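Acetyltransferase, GNAT family protein (Mycobacterium smegmatis, PDB 6C32) probably transfers the acetyl group of acetyl-CoA to the N-terminal alanine of a protein substrate, as a RimJ-type member of the GNAT family. Local coordinates at residues 144-149 against 180-185. Numbering follows the deposited sequence.
With ACO (acetyl coenzyme *a), chain B.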
ATOM      1  N   GLU A 144       6.703  -7.523   4.678  1.00 15.78           N
ATOM      2  CA  GLU A 144       7.056  -6.642   5.784  1.00 15.69           C
ATOM      3  C   GLU A 144       6.550  -5.236   5.492  1.00 19.73           C
ATOM      4  O   GLU A 144       6.180  -4.901   4.362  1.00 15.50           O
ATOM      5  CB  GLU A 144       8.577  -6.625   6.015  1.00 19.28           C
ATOM      6  CG  GLU A 144       9.360  -5.971   4.870  1.00 17.52           C
ATOM      7  CD  GLU A 144      10.871  -6.045   5.063  1.00 26.54           C
ATOM      8  OE1 GLU A 144      11.580  -5.235   4.434  1.00 24.99           O
ATOM      9  OE2 GLU A 144      11.354  -6.914   5.826  1.00 21.74           O
ATOM     10  N   ALA A 145       6.528  -4.410   6.530  1.00 17.68           N
ATOM     11  CA  ALA A 145       6.199  -3.002   6.370  1.00 17.77           C
ATOM     12  C   ALA A 145       7.008  -2.220   7.396  1.00 15.78           C
ATOM     13  O   ALA A 145       7.383  -2.756   8.437  1.00 17.55           O
ATOM     14  CB  ALA A 145       4.694  -2.728   6.543  1.00 16.18           C
ATOM     15  N   THR A 146       7.306  -0.966   7.081  1.00 16.34           N
ATOM     16  CA  THR A 146       7.936  -0.065   8.033  1.00 19.63           C
ATOM     17  C   THR A 146       6.989   1.093   8.308  1.00 19.07           C
ATOM     18  O   THR A 146       6.314   1.586   7.397  1.00 17.47           O
ATOM     19  CB  THR A 146       9.287   0.461   7.533  1.00 19.98           C
ATOM     20  OG1 THR A 146       9.122   1.049   6.232  1.00 19.40           O
ATOM     21  CG2 THR A 146      10.302  -0.685   7.463  1.00 17.98           C
ATOM     22  N   VAL A 147       6.942   1.519   9.568  1.00 16.80           N
ATOM     23  CA  VAL A 147       5.956   2.506   9.995  1.00 16.49           C
ATOM     24  C   VAL A 147       6.491   3.238  11.220  1.00 19.82           C
ATOM     25  O   VAL A 147       7.022   2.618  12.153  1.00 16.93           O
ATOM     26  CB  VAL A 147       4.596   1.838  10.280  1.00 15.82           C
ATOM     27  CG1 VAL A 147       4.732   0.739  11.333  1.00 17.00           C
ATOM     28  CG2 VAL A 147       3.538   2.891  10.686  1.00 17.46           C
ATOM     29  N   ARG A 148       6.382   4.564  11.211  1.00 18.83           N
ATOM     30  CA  ARG A 148       6.850   5.331  12.359  1.00 21.29           C
ATOM     31  C   ARG A 148       6.039   4.949  13.596  1.00 20.20           C
ATOM     32  O   ARG A 148       4.814   4.771  13.506  1.00 20.37           O
ATOM     33  CB  ARG A 148       6.737   6.831  12.087  1.00 20.16           C
ATOM     34  CG  ARG A 148       7.666   7.331  10.974  1.00 19.09           C
ATOM     35  CD  ARG A 148       7.528   8.841  10.791  1.00 24.20           C
ATOM     36  NE  ARG A 148       7.860   9.592  12.000  1.00 24.10           N
ATOM     37  CZ  ARG A 148       7.639  10.899  12.143  1.00 30.71           C
ATOM     38  NH1 ARG A 148       7.090  11.593  11.153  1.00 29.09           N
ATOM     39  NH2 ARG A 148       7.964  11.514  13.272  1.00 29.62           N
ATOM     40  N   PRO A 149       6.686   4.784  14.754  1.00 20.64           N
ATOM     41  CA  PRO A 149       5.924   4.517  15.987  1.00 21.16           C
ATOM     42  C   PRO A 149       4.819   5.517  16.222  1.00 21.35           C
ATOM     43  O   PRO A 149       3.763   5.147  16.748  1.00 23.78           O
ATOM     44  CB  PRO A 149       6.994   4.597  17.088  1.00 22.91           C
ATOM     45  CG  PRO A 149       8.274   4.284  16.392  1.00 23.47           C
ATOM     46  CD  PRO A 149       8.131   4.876  15.001  1.00 21.78           C
ATOM     47  N   ARG A 180      14.065   9.324  10.666  1.00 21.09           N
ATOM     48  CA  ARG A 180      13.114   8.905  11.692  1.00 20.97           C
ATOM     49  C   ARG A 180      13.156   7.402  11.909  1.00 22.70           C
ATOM     50  O   ARG A 180      13.216   6.626  10.945  1.00 18.25           O
ATOM     51  CB  ARG A 180      11.681   9.296  11.312  1.00 24.71           C
ATOM     52  CG  ARG A 180      11.543  10.695  10.773  1.00 27.24           C
ATOM     53  CD  ARG A 180      11.481  11.670  11.912  1.00 32.87           C
ATOM     54  NE  ARG A 180      11.146  13.018  11.462  1.00 36.61           N
ATOM     55  CZ  ARG A 180      10.868  14.012  12.295  1.00 39.13           C
ATOM     56  NH1 ARG A 180      10.883  13.782  13.604  1.00 32.36           N
ATOM     57  NH2 ARG A 180      10.578  15.223  11.826  1.00 37.35           N
ATOM     58  N   ASP A 181      13.091   7.002  13.178  1.00 18.43           N
ATOM     59  CA  ASP A 181      12.917   5.595  13.516  1.00 21.30           C
ATOM     60  C   ASP A 181      11.651   5.055  12.858  1.00 23.22           C
ATOM     61  O   ASP A 181      10.629   5.747  12.779  1.00 19.81           O
ATOM     62  CB  ASP A 181      12.792   5.415  15.030  1.00 22.29           C
ATOM     63  CG  ASP A 181      14.060   5.753  15.786  1.00 25.09           C
ATOM     64  OD1 ASP A 181      15.090   6.124  15.166  1.00 22.13           O
ATOM     65  OD2 ASP A 181      14.005   5.637  17.027  1.00 25.90           O
ATOM     66  N   HIS A 182      11.712   3.807  12.395  1.00 21.86           N
ATOM     67  CA  HIS A 182      10.531   3.111  11.895  1.00 21.84           C
ATOM     68  C   HIS A 182      10.484   1.739  12.536  1.00 20.14           C
ATOM     69  O   HIS A 182      11.507   1.050  12.608  1.00 18.33           O
ATOM     70  CB  HIS A 182      10.546   2.945  10.366  1.00 16.64           C
ATOM     71  CG  HIS A 182      10.203   4.187   9.615  1.00 20.51           C
ATOM     72  ND1 HIS A 182      10.992   5.317   9.649  1.00 19.61           N
ATOM     73  CD2 HIS A 182       9.153   4.479   8.808  1.00 19.70           C
ATOM     74  CE1 HIS A 182      10.445   6.251   8.888  1.00 24.60           C
ATOM     75  NE2 HIS A 182       9.336   5.765   8.360  1.00 21.14           N
ATOM     76  N   LEU A 183       9.304   1.350  13.006  1.00 17.88           N
ATOM     77  CA  LEU A 183       9.091  -0.032  13.391  1.00 17.40           C
ATOM     78  C   LEU A 183       9.117  -0.911  12.146  1.00 19.96           C
ATOM     79  O   LEU A 183       8.731  -0.485  11.059  1.00 18.52           O
ATOM     80  CB  LEU A 183       7.748  -0.186  14.105  1.00 21.53           C
ATOM     81  CG  LEU A 183       7.667   0.400  15.512  1.00 23.49           C
ATOM     82  CD1 LEU A 183       6.205   0.618  15.891  1.00 25.20           C
ATOM     83  CD2 LEU A 183       8.333  -0.570  16.481  1.00 24.81           C
ATOM     84  N   LEU A 184       9.595  -2.141  12.308  1.00 15.37           N
ATOM     85  CA  LEU A 184       9.537  -3.152  11.264  1.00 16.23           C
ATOM     86  C   LEU A 184       8.519  -4.197  11.703  1.00 17.78           C
ATOM     87  O   LEU A 184       8.653  -4.774  12.790  1.00 17.40           O
ATOM     88  CB  LEU A 184      10.905  -3.794  11.035  1.00 16.84           C
ATOM     89  CG  LEU A 184      10.882  -4.919  10.001  1.00 16.88           C
ATOM     90  CD1 LEU A 184      10.614  -4.324   8.596  1.00 16.18           C
ATOM     91  CD2 LEU A 184      12.181  -5.745  10.051  1.00 18.89           C
ATOM     92  N   VAL A 185       7.489  -4.408  10.884  1.00 16.04           N
ATOM     93  CA  VAL A 185       6.468  -5.409  11.158  1.00 18.09           C
ATOM     94  C   VAL A 185       6.446  -6.384   9.989  1.00 19.57           C
ATOM     95  O   VAL A 185       6.855  -6.058   8.870  1.00 16.73           O
ATOM     96  CB  VAL A 185       5.067  -4.793  11.399  1.00 16.69           C
ATOM     97  CG1 VAL A 185       5.096  -3.809  12.581  1.00 19.66           C
ATOM     98  CG2 VAL A 185       4.545  -4.099  10.137  1.00 16.13           C
TER
HETATM   99  N1A ACO B 301      -5.116   6.589  17.077  1.00 29.78           N
HETATM  100  C2A ACO B 301      -5.598   5.331  17.073  1.00 28.10           C
HETATM  101  N3A ACO B 301      -6.347   4.863  16.065  1.00 26.61           N
HETATM  102  C4A ACO B 301      -6.653   5.662  15.008  1.00 24.93           C
HETATM  103  C5A ACO B 301      -6.189   6.972  14.968  1.00 27.68           C
HETATM  104  C6A ACO B 301      -5.390   7.422  16.063  1.00 29.18           C
HETATM  105  N6A ACO B 301      -4.861   8.812  16.063  1.00 31.87           N
HETATM  106  N7A ACO B 301      -6.628   7.510  13.845  1.00 30.58           N
HETATM  107  C8A ACO B 301      -7.338   6.602  13.201  1.00 27.08           C
HETATM  108  N9A ACO B 301      -7.365   5.484  13.914  1.00 27.40           N
HETATM  109  C1B ACO B 301      -8.045   4.223  13.562  1.00 28.31           C
HETATM  110  C2B ACO B 301      -9.106   4.345  12.863  1.00 28.97           C
HETATM  111  O2B ACO B 301     -10.311   4.616  13.659  1.00 26.24           O
HETATM  112  C3B ACO B 301      -9.215   2.854  12.163  1.00 22.92           C
HETATM  113  O3B ACO B 301      -9.513   1.865  13.183  1.00 24.20           O
HETATM  114  P3B ACO B 301     -11.046   1.484  13.704  1.00 30.09           P
HETATM  115  O7A ACO B 301     -11.653   2.652  14.491  1.00 26.95           O
HETATM  116  O8A ACO B 301     -10.865   0.238  14.571  1.00 28.15           O
HETATM  117  O9A ACO B 301     -11.960   1.188  12.536  1.00 25.11           O
HETATM  118  C4B ACO B 301      -7.982   2.589  11.762  1.00 22.31           C
HETATM  119  O4B ACO B 301      -7.069   3.491  12.561  1.00 24.50           O
HETATM  120  C5B ACO B 301      -7.787   2.950  10.243  1.00 19.89           C
HETATM  121  O5B ACO B 301      -8.213   1.765   9.593  1.00 19.36           O
HETATM  122  P1A ACO B 301      -8.842   1.991   8.108  1.00 20.86           P
HETATM  123  O1A ACO B 301      -8.878   0.670   7.384  1.00 19.62           O
HETATM  124  O2A ACO B 301     -10.185   2.677   8.254  1.00 20.09           O
HETATM  125  O3A ACO B 301      -7.729   2.949   7.427  1.00 21.20           O
HETATM  126  P2A ACO B 301      -7.923   4.287   6.506  1.00 20.38           P
HETATM  127  O4A ACO B 301      -8.733   3.973   5.276  1.00 19.49           O
HETATM  128  O5A ACO B 301      -8.556   5.354   7.427  1.00 20.10           O
HETATM  129  O6A ACO B 301      -6.389   4.750   6.082  1.00 20.30           O
HETATM  130  CBP ACO B 301      -4.142   5.514   6.584  1.00 18.65           C
HETATM  131  CCP ACO B 301      -5.422   4.859   7.154  1.00 20.21           C
HETATM  132  CDP ACO B 301      -3.093   5.564   7.697  1.00 18.82           C
HETATM  133  CEP ACO B 301      -3.615   4.646   5.404  1.00 18.14           C
HETATM  134  CAP ACO B 301      -4.502   6.909   6.099  1.00 22.55           C
HETATM  135  OAP ACO B 301      -4.876   7.751   7.224  1.00 24.29           O
HETATM  136  C9P ACO B 301      -3.372   7.579   5.384  1.00 17.68           C
HETATM  137  O9P ACO B 301      -3.236   7.420   4.173  1.00 17.85           O
HETATM  138  N8P ACO B 301      -2.464   8.427   6.150  1.00 20.52           N
HETATM  139  C7P ACO B 301      -1.330   9.169   5.587  1.00 21.95           C
HETATM  140  C6P ACO B 301      -0.340   8.251   4.836  1.00 22.46           C
HETATM  141  C5P ACO B 301       0.139   7.095   5.746  1.00 22.87           C
HETATM  142  O5P ACO B 301       0.333   7.245   6.964  1.00 23.04           O
HETATM  143  N4P ACO B 301       0.339   5.787   5.127  1.00 19.91           N
HETATM  144  C3P ACO B 301       0.825   4.625   5.948  1.00 17.57           C
HETATM  145  C2P ACO B 301       2.365   4.857   6.074  1.00 21.11           C
HETATM  146  S1P ACO B 301       3.119   3.367   6.783  1.00 21.17           S
HETATM  147  C   ACO B 301       2.804   2.043   5.568  1.00 20.40           C
HETATM  148  O   ACO B 301       2.417   2.298   4.459  1.00 17.55           O
HETATM  149  CH3 ACO B 301       3.062   0.568   6.009  1.00 15.25           C
HETATM  150  O   HOH W   1       9.673   8.151  13.953  1.00 22.53           O
HETATM  151  O   HOH W   2      10.204  10.991  14.954  1.00 38.53           O
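R148 reaches over H182 and then lies against R180. Its CG stands over the ring face, 3.7 Å from the H182 centroid, a CH-pi contact. H182 ND1 donates to R180 O at 2.9 Å, almost in the ring plane though above the carbonyl plane, which helps fix the ring's rotation. Beyond CG the R148 chain bends at chi3 (60°), bringing its guanidinium into an offset stack on that of R180, planes 23° apart, with R180 CD over one face near the rim. One water accepts from R148 NE and donates to D181 O. A second accepts from R148 NH2 and R180 NH1, probably easing the like charges. R180 also donates to the backbone carbonyls of V175 and D176.

Further along, the strands pair antiparallel. A145 and V185 exchange two backbone bonds, the one from V185 N to A145 O nearly straight at 177°; V147 and L183 exchange two more. T146 CG2 meets L184 CD1 at 3.8 Å on one sheet face. A145 CB packs on V185 CG2 on the other, where V147 CG2 also lies 4.0 Å from S1P of acetyl-CoA. A145 CB is 3.7 Å from its CH3. Strand 142-147 thus lines the thioester, parallel to 106-113 on one edge and paired on the other with 178-188, which continues to 164-172, as in the GNAT fold.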